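Local coordinates for protein inositol-1,4,5-trisphosphate 5-phosphatase 1 (Schizosaccharomyces pombe, PDB 1I9Z) that removes the 5-phosphate from soluble and lipid inositol phosphates through its catalytic 5-phosphatase domain, controlling phosphoinositide levels in membrane trafficking and signalling, at residues 25-30 with 313-318; 54-59 with 118-123; 104-109 with 149-154; 155-160 with 317-322. All coordinates share one frame; numbering follows the deposited sequence.

Interaction 1. Residues 25-30 with 313-318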
loop_
_atom_site.group_PDB
_atom_site.type_symbol
_atom_site.label_atom_id
_atom_site.label_comp_id
_atom_site.label_asym_id
_atom_site.label_seq_id
_atom_site.Cartn_x
_atom_site.Cartn_y
_atom_site.Cartn_z
ATOM N N VAL A 25 14.223 5.441 1.158
ATOM C CA VAL A 25 13.144 6.426 1.144
ATOM C C VAL A 25 12.121 5.950 2.199
ATOM O O VAL A 25 11.793 4.767 2.211
ATOM C CB VAL A 25 12.484 6.455 -0.264
ATOM C CG1 VAL A 25 11.186 7.301 -0.238
ATOM C CG2 VAL A 25 13.512 7.058 -1.296
ATOM N N LYS A 26 11.644 6.852 3.063
ATOM C CA LYS A 26 10.646 6.515 4.102
ATOM C C LYS A 26 9.231 6.700 3.529
ATOM O O LYS A 26 8.920 7.757 2.973
ATOM C CB LYS A 26 10.778 7.454 5.311
ATOM C CG LYS A 26 12.101 7.323 6.100
ATOM C CD LYS A 26 12.245 8.545 7.020
ATOM C CE LYS A 26 13.308 8.363 8.157
ATOM N NZ LYS A 26 12.667 7.994 9.510
ATOM N N ILE A 27 8.386 5.687 3.692
ATOM C CA ILE A 27 7.046 5.724 3.118
ATOM C C ILE A 27 5.997 5.465 4.185
ATOM O O ILE A 27 6.108 4.515 4.963
ATOM C CB ILE A 27 6.895 4.665 2.019
ATOM C CG1 ILE A 27 7.919 4.925 0.904
ATOM C CG2 ILE A 27 5.430 4.716 1.487
ATOM C CD1 ILE A 27 7.975 3.805 -0.197
ATOM N N PHE A 28 4.997 6.317 4.239
ATOM C CA PHE A 28 3.932 6.233 5.260
ATOM C C PHE A 28 2.659 5.879 4.522
ATOM O O PHE A 28 2.256 6.615 3.596
ATOM C CB PHE A 28 3.742 7.599 5.935
ATOM C CG PHE A 28 2.833 7.564 7.152
ATOM C CD1 PHE A 28 3.392 7.488 8.457
ATOM C CD2 PHE A 28 1.423 7.636 7.030
ATOM C CE1 PHE A 28 2.587 7.480 9.602
ATOM C CE2 PHE A 28 0.582 7.626 8.176
ATOM C CZ PHE A 28 1.189 7.539 9.494
ATOM N N VAL A 29 2.039 4.763 4.878
ATOM C CA VAL A 29 0.847 4.286 4.208
ATOM C C VAL A 29 -0.286 4.339 5.200
ATOM O O VAL A 29 -0.183 3.817 6.303
ATOM C CB VAL A 29 1.011 2.832 3.664
ATOM C CG1 VAL A 29 -0.344 2.311 3.022
ATOM C CG2 VAL A 29 2.111 2.777 2.646
ATOM N N ALA A 30 -1.351 5.007 4.797
ATOM C CA ALA A 30 -2.493 5.252 5.645
ATOM C C ALA A 30 -3.802 4.876 4.968
ATOM O O ALA A 30 -4.031 5.232 3.822
ATOM C CB ALA A 30 -2.534 6.813 6.013
ATOM N N TYR A 313 7.314 2.126 6.189
ATOM C CA TYR A 313 8.345 1.329 5.507
ATOM C C TYR A 313 9.566 2.157 5.141
ATOM O O TYR A 313 9.505 3.403 5.059
ATOM C CB TYR A 313 7.842 0.794 4.171
ATOM C CG TYR A 313 6.582 -0.026 4.253
ATOM C CD1 TYR A 313 5.317 0.552 4.087
ATOM C CD2 TYR A 313 6.661 -1.381 4.543
ATOM C CE1 TYR A 313 4.131 -0.217 4.218
ATOM C CE2 TYR A 313 5.491 -2.179 4.681
ATOM C CZ TYR A 313 4.223 -1.578 4.520
ATOM O OH TYR A 313 3.095 -2.316 4.633
ATOM N N GLU A 314 10.676 1.447 4.949
ATOM C CA GLU A 314 11.875 2.060 4.409
ATOM C C GLU A 314 11.985 1.341 3.101
ATOM O O GLU A 314 11.835 0.123 3.069
ATOM C CB GLU A 314 13.114 1.782 5.242
ATOM C CG GLU A 314 13.252 2.730 6.395
ATOM C CD GLU A 314 14.588 2.546 7.101
ATOM O OE1 GLU A 314 14.838 1.451 7.665
ATOM O OE2 GLU A 314 15.378 3.502 7.068
ATOM N N ALA A 315 12.258 2.070 2.018
ATOM C CA ALA A 315 12.339 1.445 0.714
ATOM C C ALA A 315 13.684 1.818 0.113
ATOM O O ALA A 315 13.988 3.008 -0.038
ATOM C CB ALA A 315 11.201 1.958 -0.192
ATOM N N ASN A 316 14.496 0.795 -0.158
ATOM C CA ASN A 316 15.792 1.004 -0.745
ATOM C C ASN A 316 15.592 1.270 -2.215
ATOM O O ASN A 316 14.974 0.475 -2.924
ATOM C CB ASN A 316 16.686 -0.226 -0.557
ATOM C CG ASN A 316 18.109 0.046 -1.059
ATOM O OD1 ASN A 316 18.493 -0.369 -2.154
ATOM N ND2 ASN A 316 18.875 0.803 -0.272
ATOM N N ILE A 317 16.144 2.392 -2.649
ATOM C CA ILE A 317 16.063 2.917 -4.010
ATOM C C ILE A 317 17.427 2.840 -4.688
ATOM O O ILE A 317 18.438 3.012 -4.032
ATOM C CB ILE A 317 15.578 4.447 -3.936
ATOM C CG1 ILE A 317 14.090 4.486 -4.243
ATOM C CG2 ILE A 317 16.367 5.425 -4.890
ATOM C CD1 ILE A 317 13.347 3.428 -3.601
ATOM N N VAL A 318 17.437 2.585 -5.985
ATOM C CA VAL A 318 18.708 2.546 -6.713
ATOM C C VAL A 318 18.690 3.502 -7.885
ATOM O O VAL A 318 17.724 3.553 -8.629
ATOM C CB VAL A 318 19.006 1.145 -7.269
ATOM C CG1 VAL A 318 20.417 1.102 -7.904
ATOM C CG2 VAL A 318 18.877 0.126 -6.136
#

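Interaction 2. Residues 54-59 with 118-123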
loop_
_atom_site.group_PDB
_atom_site.type_symbol
_atom_site.label_atom_id
_atom_site.label_comp_id
_atom_site.label_asym_id
_atom_site.label_seq_id
_atom_site.Cartn_x
_atom_site.Cartn_y
_atom_site.Cartn_z
ATOM N N LEU A 54 9.096 13.074 9.498
ATOM C CA LEU A 54 8.027 12.981 8.502
ATOM C C LEU A 54 8.558 12.106 7.374
ATOM O O LEU A 54 9.776 12.117 7.062
ATOM C CB LEU A 54 7.711 14.371 7.961
ATOM C CG LEU A 54 7.308 15.409 9.015
ATOM C CD1 LEU A 54 7.394 16.779 8.361
ATOM C CD2 LEU A 54 5.890 15.135 9.534
ATOM N N ALA A 55 7.659 11.374 6.718
ATOM C CA ALA A 55 8.077 10.497 5.636
ATOM C C ALA A 55 8.387 11.269 4.360
ATOM O O ALA A 55 7.967 12.414 4.212
ATOM C CB ALA A 55 6.951 9.467 5.325
ATOM N N ASP A 56 9.040 10.602 3.426
ATOM C CA ASP A 56 9.301 11.210 2.117
ATOM C C ASP A 56 8.041 11.135 1.248
ATOM O O ASP A 56 7.748 12.036 0.459
ATOM C CB ASP A 56 10.433 10.456 1.451
ATOM C CG ASP A 56 11.744 10.623 2.248
ATOM O OD1 ASP A 56 12.071 11.787 2.524
ATOM O OD2 ASP A 56 12.404 9.639 2.591
ATOM N N ILE A 57 7.294 10.043 1.416
ATOM C CA ILE A 57 6.111 9.811 0.599
ATOM C C ILE A 57 4.985 9.385 1.522
ATOM O O ILE A 57 5.204 8.509 2.350
ATOM C CB ILE A 57 6.385 8.669 -0.427
ATOM C CG1 ILE A 57 7.609 9.041 -1.265
ATOM C CG2 ILE A 57 5.172 8.446 -1.354
ATOM C CD1 ILE A 57 8.036 7.970 -2.276
ATOM N N TYR A 58 3.830 10.066 1.399
ATOM C CA TYR A 58 2.624 9.678 2.104
ATOM C C TYR A 58 1.626 9.090 1.091
ATOM O O TYR A 58 1.262 9.757 0.074
ATOM C CB TYR A 58 1.946 10.852 2.805
ATOM C CG TYR A 58 2.629 11.244 4.050
ATOM C CD1 TYR A 58 3.768 12.021 3.993
ATOM C CD2 TYR A 58 2.165 10.793 5.309
ATOM C CE1 TYR A 58 4.483 12.339 5.139
ATOM C CE2 TYR A 58 2.882 11.141 6.507
ATOM C CZ TYR A 58 4.050 11.898 6.378
ATOM O OH TYR A 58 4.858 12.185 7.449
ATOM N N VAL A 59 1.167 7.854 1.360
ATOM C CA VAL A 59 0.218 7.199 0.457
ATOM C C VAL A 59 -1.036 7.028 1.298
ATOM O O VAL A 59 -1.056 6.309 2.288
ATOM C CB VAL A 59 0.791 5.799 -0.061
ATOM C CG1 VAL A 59 -0.323 5.060 -0.911
ATOM C CG2 VAL A 59 2.086 6.050 -0.898
ATOM N N PHE A 118 1.275 11.929 -1.819
ATOM C CA PHE A 118 2.012 13.174 -1.623
ATOM C C PHE A 118 3.496 12.885 -1.411
ATOM O O PHE A 118 3.851 11.847 -0.838
ATOM C CB PHE A 118 1.498 13.906 -0.399
ATOM C CG PHE A 118 0.058 14.283 -0.480
ATOM C CD1 PHE A 118 -0.941 13.380 -0.100
ATOM C CD2 PHE A 118 -0.304 15.559 -0.910
ATOM C CE1 PHE A 118 -2.279 13.766 -0.156
ATOM C CE2 PHE A 118 -1.652 15.931 -0.958
ATOM C CZ PHE A 118 -2.610 15.032 -0.585
ATOM N N CYS A 119 4.389 13.752 -1.863
ATOM C CA CYS A 119 5.819 13.518 -1.574
ATOM C C CYS A 119 6.444 14.863 -1.260
ATOM O O CYS A 119 5.841 15.938 -1.539
ATOM C CB CYS A 119 6.545 12.885 -2.767
ATOM S SG CYS A 119 6.412 13.819 -4.316
ATOM N N LYS A 120 7.630 14.809 -0.662
ATOM C CA LYS A 120 8.351 16.046 -0.386
ATOM C C LYS A 120 8.673 16.661 -1.760
ATOM O O LYS A 120 8.933 15.930 -2.724
ATOM C CB LYS A 120 9.645 15.726 0.323
ATOM C CG LYS A 120 9.478 15.312 1.756
ATOM C CD LYS A 120 10.847 14.766 2.270
ATOM C CE LYS A 120 10.874 14.544 3.792
ATOM N NZ LYS A 120 12.250 13.943 4.141
ATOM N N GLU A 121 8.661 17.979 -1.861
ATOM C CA GLU A 121 9.053 18.599 -3.149
ATOM C C GLU A 121 10.431 18.130 -3.602
ATOM O O GLU A 121 10.687 17.937 -4.795
ATOM C CB GLU A 121 9.059 20.137 -3.032
ATOM C CG GLU A 121 7.666 20.687 -2.955
ATOM C CD GLU A 121 7.549 22.198 -3.310
ATOM O OE1 GLU A 121 8.401 22.708 -4.065
ATOM O OE2 GLU A 121 6.573 22.850 -2.845
ATOM N N SER A 122 11.327 17.913 -2.636
ATOM C CA SER A 122 12.681 17.462 -2.953
ATOM C C SER A 122 12.733 16.081 -3.596
ATOM O O SER A 122 13.722 15.726 -4.213
ATOM C CB SER A 122 13.538 17.480 -1.690
ATOM O OG SER A 122 12.970 16.670 -0.669
ATOM N N CYS A 123 11.673 15.285 -3.465
ATOM C CA CYS A 123 11.676 13.961 -4.081
ATOM C C CYS A 123 11.252 14.040 -5.536
ATOM O O CYS A 123 11.509 13.136 -6.330
ATOM C CB CYS A 123 10.659 13.013 -3.374
ATOM S SG CYS A 123 11.139 12.564 -1.737
HETATM O O HOH W 1 11.956 13.711 7.076
#

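Interaction 3. Residues 104-109 with 149-154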
loop_
_atom_site.group_PDB
_atom_site.type_symbol
_atom_site.label_atom_id
_atom_site.label_comp_id
_atom_site.label_asym_id
_atom_site.label_seq_id
_atom_site.Cartn_x
_atom_site.Cartn_y
_atom_site.Cartn_z
ATOM N N GLN A 104 0.995 17.113 -3.983
ATOM C CA GLN A 104 0.220 15.915 -4.355
ATOM C C GLN A 104 0.708 15.512 -5.734
ATOM O O GLN A 104 0.632 16.270 -6.726
ATOM C CB GLN A 104 -1.277 16.227 -4.390
ATOM C CG GLN A 104 -2.152 15.127 -5.065
ATOM C CD GLN A 104 -3.599 15.515 -4.991
ATOM O OE1 GLN A 104 -4.042 16.020 -3.953
ATOM N NE2 GLN A 104 -4.353 15.317 -6.095
ATOM N N LEU A 105 1.215 14.310 -5.813
ATOM C CA LEU A 105 1.692 13.784 -7.065
ATOM C C LEU A 105 0.495 13.461 -7.949
ATOM O O LEU A 105 0.418 13.840 -9.161
ATOM C CB LEU A 105 2.494 12.510 -6.785
ATOM C CG LEU A 105 3.272 11.859 -7.890
ATOM C CD1 LEU A 105 4.429 12.823 -8.288
ATOM C CD2 LEU A 105 3.834 10.475 -7.394
ATOM N N ARG A 106 -0.444 12.708 -7.382
ATOM C CA ARG A 106 -1.611 12.269 -8.146
ATOM C C ARG A 106 -2.657 11.636 -7.220
ATOM O O ARG A 106 -2.297 11.189 -6.117
ATOM C CB ARG A 106 -1.222 11.171 -9.183
ATOM C CG ARG A 106 -2.454 11.032 -10.175
ATOM C CD ARG A 106 -2.978 9.780 -11.009
ATOM N NE ARG A 106 -2.140 9.630 -12.136
ATOM C CZ ARG A 106 -2.264 9.102 -13.363
ATOM N NH1 ARG A 106 -3.300 8.503 -14.026
ATOM N NH2 ARG A 106 -1.109 9.212 -13.990
ATOM N N SER A 107 -3.911 11.611 -7.658
ATOM C CA SER A 107 -4.979 10.958 -6.925
ATOM C C SER A 107 -5.850 10.257 -7.945
ATOM O O SER A 107 -5.878 10.590 -9.140
ATOM C CB SER A 107 -5.852 11.890 -6.043
ATOM O OG SER A 107 -6.716 12.663 -6.855
ATOM N N GLY A 108 -6.591 9.283 -7.462
ATOM C CA GLY A 108 -7.479 8.508 -8.315
ATOM C C GLY A 108 -8.720 8.181 -7.486
ATOM O O GLY A 108 -8.654 8.191 -6.226
ATOM N N GLN A 109 -9.804 7.803 -8.163
ATOM C CA GLN A 109 -11.032 7.494 -7.439
ATOM C C GLN A 109 -11.906 6.513 -8.162
ATOM O O GLN A 109 -11.977 6.558 -9.412
ATOM C CB GLN A 109 -11.773 8.834 -7.175
ATOM C CG GLN A 109 -13.138 8.652 -6.564
ATOM C CD GLN A 109 -13.686 9.985 -6.044
ATOM O OE1 GLN A 109 -13.354 11.039 -6.593
ATOM N NE2 GLN A 109 -14.526 9.934 -4.982
ATOM N N VAL A 149 -8.214 1.231 -6.549
ATOM C CA VAL A 149 -7.579 2.393 -7.212
ATOM C C VAL A 149 -6.081 2.183 -7.037
ATOM O O VAL A 149 -5.613 1.865 -5.921
ATOM C CB VAL A 149 -7.979 3.727 -6.520
ATOM C CG1 VAL A 149 -7.255 4.908 -7.215
ATOM C CG2 VAL A 149 -9.502 3.887 -6.624
ATOM N N ALA A 150 -5.330 2.334 -8.120
ATOM C CA ALA A 150 -3.897 2.138 -8.072
ATOM C C ALA A 150 -3.059 3.238 -8.782
ATOM O O ALA A 150 -3.479 3.811 -9.819
ATOM C CB ALA A 150 -3.549 0.708 -8.685
ATOM N N ILE A 151 -1.936 3.580 -8.157
ATOM C CA ILE A 151 -0.979 4.514 -8.743
ATOM C C ILE A 151 0.433 3.889 -8.588
ATOM O O ILE A 151 0.785 3.390 -7.512
ATOM C CB ILE A 151 -1.046 5.868 -8.013
ATOM C CG1 ILE A 151 -2.445 6.503 -8.297
ATOM C CG2 ILE A 151 0.099 6.760 -8.534
ATOM C CD1 ILE A 151 -2.814 7.684 -7.254
ATOM N N ARG A 152 1.221 3.925 -9.661
ATOM C CA ARG A 152 2.573 3.397 -9.651
ATOM C C ARG A 152 3.506 4.492 -10.183
ATOM O O ARG A 152 3.070 5.496 -10.783
ATOM C CB ARG A 152 2.659 2.123 -10.508
ATOM C CG ARG A 152 2.419 2.311 -12.094
ATOM C CD ARG A 152 3.640 2.887 -12.861
ATOM N NE ARG A 152 4.814 2.015 -12.697
ATOM C CZ ARG A 152 6.092 2.369 -12.887
ATOM N NH1 ARG A 152 7.052 1.463 -12.647
ATOM N NH2 ARG A 152 6.421 3.590 -13.344
ATOM N N PHE A 153 4.794 4.324 -9.904
ATOM C CA PHE A 153 5.763 5.300 -10.364
ATOM C C PHE A 153 7.172 4.727 -10.149
ATOM O O PHE A 153 7.375 3.734 -9.401
ATOM C CB PHE A 153 5.594 6.662 -9.621
ATOM C CG PHE A 153 5.741 6.603 -8.111
ATOM C CD1 PHE A 153 6.989 6.718 -7.519
ATOM C CD2 PHE A 153 4.622 6.416 -7.284
ATOM C CE1 PHE A 153 7.145 6.649 -6.119
ATOM C CE2 PHE A 153 4.741 6.346 -5.884
ATOM C CZ PHE A 153 5.995 6.462 -5.287
ATOM N N ASP A 154 8.148 5.344 -10.800
ATOM C CA ASP A 154 9.516 4.891 -10.569
ATOM C C ASP A 154 10.120 5.978 -9.712
ATOM O O ASP A 154 9.810 7.169 -9.906
ATOM C CB ASP A 154 10.275 4.771 -11.895
ATOM C CG ASP A 154 9.744 3.696 -12.720
ATOM O OD1 ASP A 154 9.698 2.569 -12.205
ATOM O OD2 ASP A 154 9.337 3.923 -13.871
#

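Interaction 4. Residues 155-160 with 317-322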
loop_
_atom_site.group_PDB
_atom_site.type_symbol
_atom_site.label_atom_id
_atom_site.label_comp_id
_atom_site.label_asym_id
_atom_site.label_seq_id
_atom_site.Cartn_x
_atom_site.Cartn_y
_atom_site.Cartn_z
ATOM N N TYR A 155 10.922 5.566 -8.730
ATOM C CA TYR A 155 11.673 6.489 -7.877
ATOM C C TYR A 155 13.120 6.118 -8.292
ATOM O O TYR A 155 13.668 5.050 -7.946
ATOM C CB TYR A 155 11.389 6.284 -6.398
ATOM C CG TYR A 155 11.994 7.383 -5.552
ATOM C CD1 TYR A 155 11.176 8.263 -4.838
ATOM C CD2 TYR A 155 13.384 7.545 -5.456
ATOM C CE1 TYR A 155 11.698 9.255 -4.057
ATOM C CE2 TYR A 155 13.940 8.567 -4.658
ATOM C CZ TYR A 155 13.086 9.412 -3.972
ATOM O OH TYR A 155 13.567 10.434 -3.211
ATOM N N GLU A 156 13.716 7.034 -9.058
ATOM C CA GLU A 156 15.000 6.756 -9.700
ATOM C C GLU A 156 14.745 5.472 -10.506
ATOM O O GLU A 156 13.775 5.425 -11.262
ATOM C CB GLU A 156 16.128 6.608 -8.675
ATOM C CG GLU A 156 16.476 7.901 -7.944
ATOM C CD GLU A 156 16.952 9.096 -8.823
ATOM O OE1 GLU A 156 17.241 8.967 -10.022
ATOM O OE2 GLU A 156 17.017 10.201 -8.270
ATOM N N ASP A 157 15.556 4.416 -10.352
ATOM C CA ASP A 157 15.308 3.227 -11.148
ATOM C C ASP A 157 14.589 2.105 -10.390
ATOM O O ASP A 157 14.698 0.929 -10.750
ATOM C CB ASP A 157 16.617 2.683 -11.723
ATOM C CG ASP A 157 17.286 3.675 -12.683
ATOM O OD1 ASP A 157 18.069 4.519 -12.250
ATOM O OD2 ASP A 157 16.988 3.612 -13.879
ATOM N N THR A 158 13.857 2.461 -9.348
ATOM C CA THR A 158 13.144 1.452 -8.572
ATOM C C THR A 158 11.647 1.660 -8.816
ATOM O O THR A 158 11.199 2.797 -8.688
ATOM C CB THR A 158 13.468 1.647 -7.073
ATOM O OG1 THR A 158 14.878 1.364 -6.856
ATOM C CG2 THR A 158 12.609 0.682 -6.226
ATOM N N GLY A 159 10.890 0.595 -9.116
ATOM C CA GLY A 159 9.450 0.732 -9.401
ATOM C C GLY A 159 8.537 0.450 -8.208
ATOM O O GLY A 159 8.733 -0.568 -7.537
ATOM N N LEU A 160 7.598 1.367 -7.908
ATOM C CA LEU A 160 6.684 1.152 -6.797
ATOM C C LEU A 160 5.231 1.181 -7.250
ATOM O O LEU A 160 4.873 1.970 -8.113
ATOM C CB LEU A 160 6.907 2.225 -5.716
ATOM C CG LEU A 160 8.318 2.260 -5.089
ATOM C CD1 LEU A 160 9.177 3.316 -5.859
ATOM C CD2 LEU A 160 8.164 2.609 -3.595
ATOM N N ILE A 317 16.144 2.392 -2.649
ATOM C CA ILE A 317 16.063 2.917 -4.010
ATOM C C ILE A 317 17.427 2.840 -4.688
ATOM O O ILE A 317 18.438 3.012 -4.032
ATOM C CB ILE A 317 15.578 4.447 -3.936
ATOM C CG1 ILE A 317 14.090 4.486 -4.243
ATOM C CG2 ILE A 317 16.367 5.425 -4.890
ATOM C CD1 ILE A 317 13.347 3.428 -3.601
ATOM N N VAL A 318 17.437 2.585 -5.985
ATOM C CA VAL A 318 18.708 2.546 -6.713
ATOM C C VAL A 318 18.690 3.502 -7.885
ATOM O O VAL A 318 17.724 3.553 -8.629
ATOM C CB VAL A 318 19.006 1.145 -7.269
ATOM C CG1 VAL A 318 20.417 1.102 -7.904
ATOM C CG2 VAL A 318 18.877 0.126 -6.136
ATOM N N LYS A 319 19.767 4.258 -8.048
ATOM C CA LYS A 319 19.871 5.146 -9.182
ATOM C C LYS A 319 21.081 4.620 -9.982
ATOM O O LYS A 319 22.219 4.621 -9.486
ATOM C CB LYS A 319 20.103 6.577 -8.717
ATOM C CG LYS A 319 20.314 7.525 -9.889
ATOM C CD LYS A 319 20.620 8.927 -9.359
ATOM C CE LYS A 319 20.898 9.955 -10.466
ATOM N NZ LYS A 319 21.002 11.317 -9.846
ATOM N N VAL A 320 20.813 4.170 -11.198
ATOM C CA VAL A 320 21.820 3.592 -12.081
ATOM C C VAL A 320 22.291 4.574 -13.153
ATOM O O VAL A 320 21.475 5.160 -13.834
ATOM C CB VAL A 320 21.250 2.366 -12.819
ATOM C CG1 VAL A 320 22.338 1.720 -13.696
ATOM C CG2 VAL A 320 20.702 1.336 -11.804
ATOM N N ASP A 321 23.608 4.756 -13.284
ATOM C CA ASP A 321 24.182 5.615 -14.342
ATOM C C ASP A 321 24.191 4.648 -15.546
ATOM O O ASP A 321 25.090 3.818 -15.663
ATOM C CB ASP A 321 25.610 6.006 -13.955
ATOM C CG ASP A 321 26.256 6.954 -14.960
ATOM O OD1 ASP A 321 25.998 6.813 -16.176
ATOM O OD2 ASP A 321 27.025 7.828 -14.506
ATOM N N ARG A 322 23.178 4.717 -16.407
ATOM C CA ARG A 322 23.064 3.789 -17.538
ATOM C C ARG A 322 24.201 3.890 -18.541
ATOM O O ARG A 322 24.633 2.885 -19.121
ATOM C CB ARG A 322 21.739 3.995 -18.279
ATOM C CG ARG A 322 20.513 3.788 -17.445
ATOM C CD ARG A 322 20.312 2.321 -17.094
ATOM N NE ARG A 322 19.163 2.136 -16.201
ATOM C CZ ARG A 322 18.783 0.960 -15.681
ATOM N NH1 ARG A 322 19.454 -0.162 -15.957
ATOM N NH2 ARG A 322 17.720 0.903 -14.869
HETATM O O HOH W 2 18.436 12.248 -9.059
#

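Interaction 1. Residues 25-30 with 313-318
Strands 25-30 and 313-318 run antiparallel, their axes 140° apart and approaching to 4.7 Å, as neighbours in one of the two sheets of the DNase I-like sandwich of the 5-phosphatase domain. Val25 with Ala315 and Ile27 with Tyr313 are hydrogen-bonded pairs, each closed by two bonds. In the first, Val25 N reaches Ala315 O and Ala315 N reaches Val25 O, both at 2.7 Å; Ile27 and Tyr313 exchange a similar couple. Between them lies the non-hydrogen-bonded pair Lys26-Glu314, on the face where a long, polar residue can leave the sheet; NZ and OE2 stay too far apart for a salt bridge. The opposite face carries Val25, Ile27, Ala315 and Tyr313; there Val25 packs on Tyr155 and Ile27 on Leu160 of the second sheet, so branched apolar residues suit those two places. Ile27 has CG1 anti to its carbonyl carbon (chi1 -60°), and its CD1 ends 3.7 Å from Ala315 CB, where only a methyl projects. The Val25 and Ile317 side chains cross obliquely, Val25 CG2 4.0 Å from Ile317 CG1. The Tyr313 ring, which meets Tyr287 edge-to-face, receives Val29 at its own edge, near the ring plane, with Val29 CG2 3.9 Å from Tyr313 CE1.

Interaction 2. Residues 54-59 with 118-123
Residues 54-59 lead from a loop into strand 57-63, and 118-123 carry strand 113-120 into a 3-10 turn; the two strands are antiparallel partners in a sheet of the DNase I-like sandwich. Tyr58 and Phe118 form a hydrogen-bonded pair with N-O distances of 2.9 Å both for Tyr58 N to Phe118 O and for Phe118 N to Tyr58 O, and Lys120 N extends the ladder to Asp56 O. Ile57 and Cys119 make the non-hydrogen-bonded pair between these links, on the face that turns to Phe153 and Tyr155 of the second sheet, whereas the rings of Tyr58 and Phe118 lie on the other face, against Leu92 of helix 78-94. Tyr58 OH accepts Ala55 N at 3.0 Å, bracing the incoming loop. In the salt bridge, the Lys120 chain, extended beyond CG, runs past Ala55 O so that its NZ meets Asp56 OD1 from above the carboxylate plane at 2.7 Å. A methionine in place of Lys120 would lose the ammonium group and would probably loosen the loop from the strand end. Asp56 OD2 takes Lys26 N, so one carboxylate holds the loop to two strands. A water bridges the Lys120 ammonium to the loop, 3.0 Å from Lys120 NZ and 2.7 Å from Leu54 O.

Interaction 3. Residues 104-109 with 149-154
No hydrogen bond joins strands 104-109 and 149-154; their axes, 157° apart in direction, come no closer than 6.7 Å, and side chains fill the gap. The van der Waals contacts fall in sequence along the strands. Leu105, with CG anti to the backbone N, lays CD2 over one face of the Phe153 ring, 4.1 Å from Phe153 CD2, and Ile127 and Val130 pack against both residues. Ile151 comes next, its CD1 lying 3.7 Å from Arg106 O and also touching Ser107 CA. At the far end Val149 straddles the backbone: CG1 presses on Gly108 C at 3.6 Å, and CG2 rests near Gln109 C at 3.9 Å. Glycine suits position 108 because a beta carbon there would stand about 2.9 Å from Val149 CG1, a clash. Three polar side chains find partners outside this interface. Ser107 and Gln109 point away from it, to Glu85 and Arg81 of helix 78-94. Arg152, alternating with Ile151 and Phe153, grips Asp154 end-on, NH1 to OD1 at 2.9 Å and NH2 to OD2 at 3.0 Å, while its NE binds His199. Apolar side chains of one sheet thus meet the backbone and a leucine of the other: the facing of two sheets in the beta sandwich of the DNase I-like fold.

Interaction 4. Residues 155-160 with 317-322
A type II' beta turn, Tyr155 to Thr158, closes the hairpin of strands 147-155 and 158-166 and docks on the end of strand 309-320, bridging the two sheets of the DNase I-like sandwich just before helix 322-343. Glu156 takes the second turn position with a positive phi, a conformation more usual for glycine. Asp157 does most of the polar work. Its N donates to Val318 O at 2.9 Å, nearly along the C=O axis; OD1 accepts Val320 N at 3.0 Å in an almost straight bond (174°); OD2 pairs tip to tip with Arg322 NH2 at 3.0 Å in a salt bridge, the carboxylate and guanidinium planes 77° apart. An alanine here would remove both carboxylate links and would probably loosen the turn from the start of the helix. Thr158 suits its place by offering two kinds of surface: OG1 accepts Val318 N at 3.0 Å, and CG2 packs on Ile317 CD1. The Tyr155 and Ile317 side chains cross at about a right angle, tightly, with Tyr155 CD2 only 3.4 Å from Ile317 CG1, where the isoleucine has a strained chi1 of -100°. Glu156, bent at chi2, crosses the extended Lys319 chain obliquely. Its OE2, bound to Ser126 OG, also takes a water at 2.6 Å that lies 2.8 Å from Lys319 NZ.

After the N-terminal helix 3-14, strand 20-33 is the first strand, and interaction 1 pairs it with strand 309-320 near the C-terminal end, closing a loop of 282 residues. Interactions 2 and 3 nest inside that loop and cross each other, since 104-109 precedes 118-123 while 149-154 follows it. Interactions 1 and 2 are built within the six-stranded sheet, touching where strands 20-33 and 57-63 bond side by side. Interaction 3 spans from the outermost strand 102-110 to the second sheet. Once it has closed, interaction 4 opens at the turn that follows in the same hairpin and returns to strand 309-320, sharing Ile317 and Val318 with interaction 1, so the two sheets are tied again near the C-terminal helix.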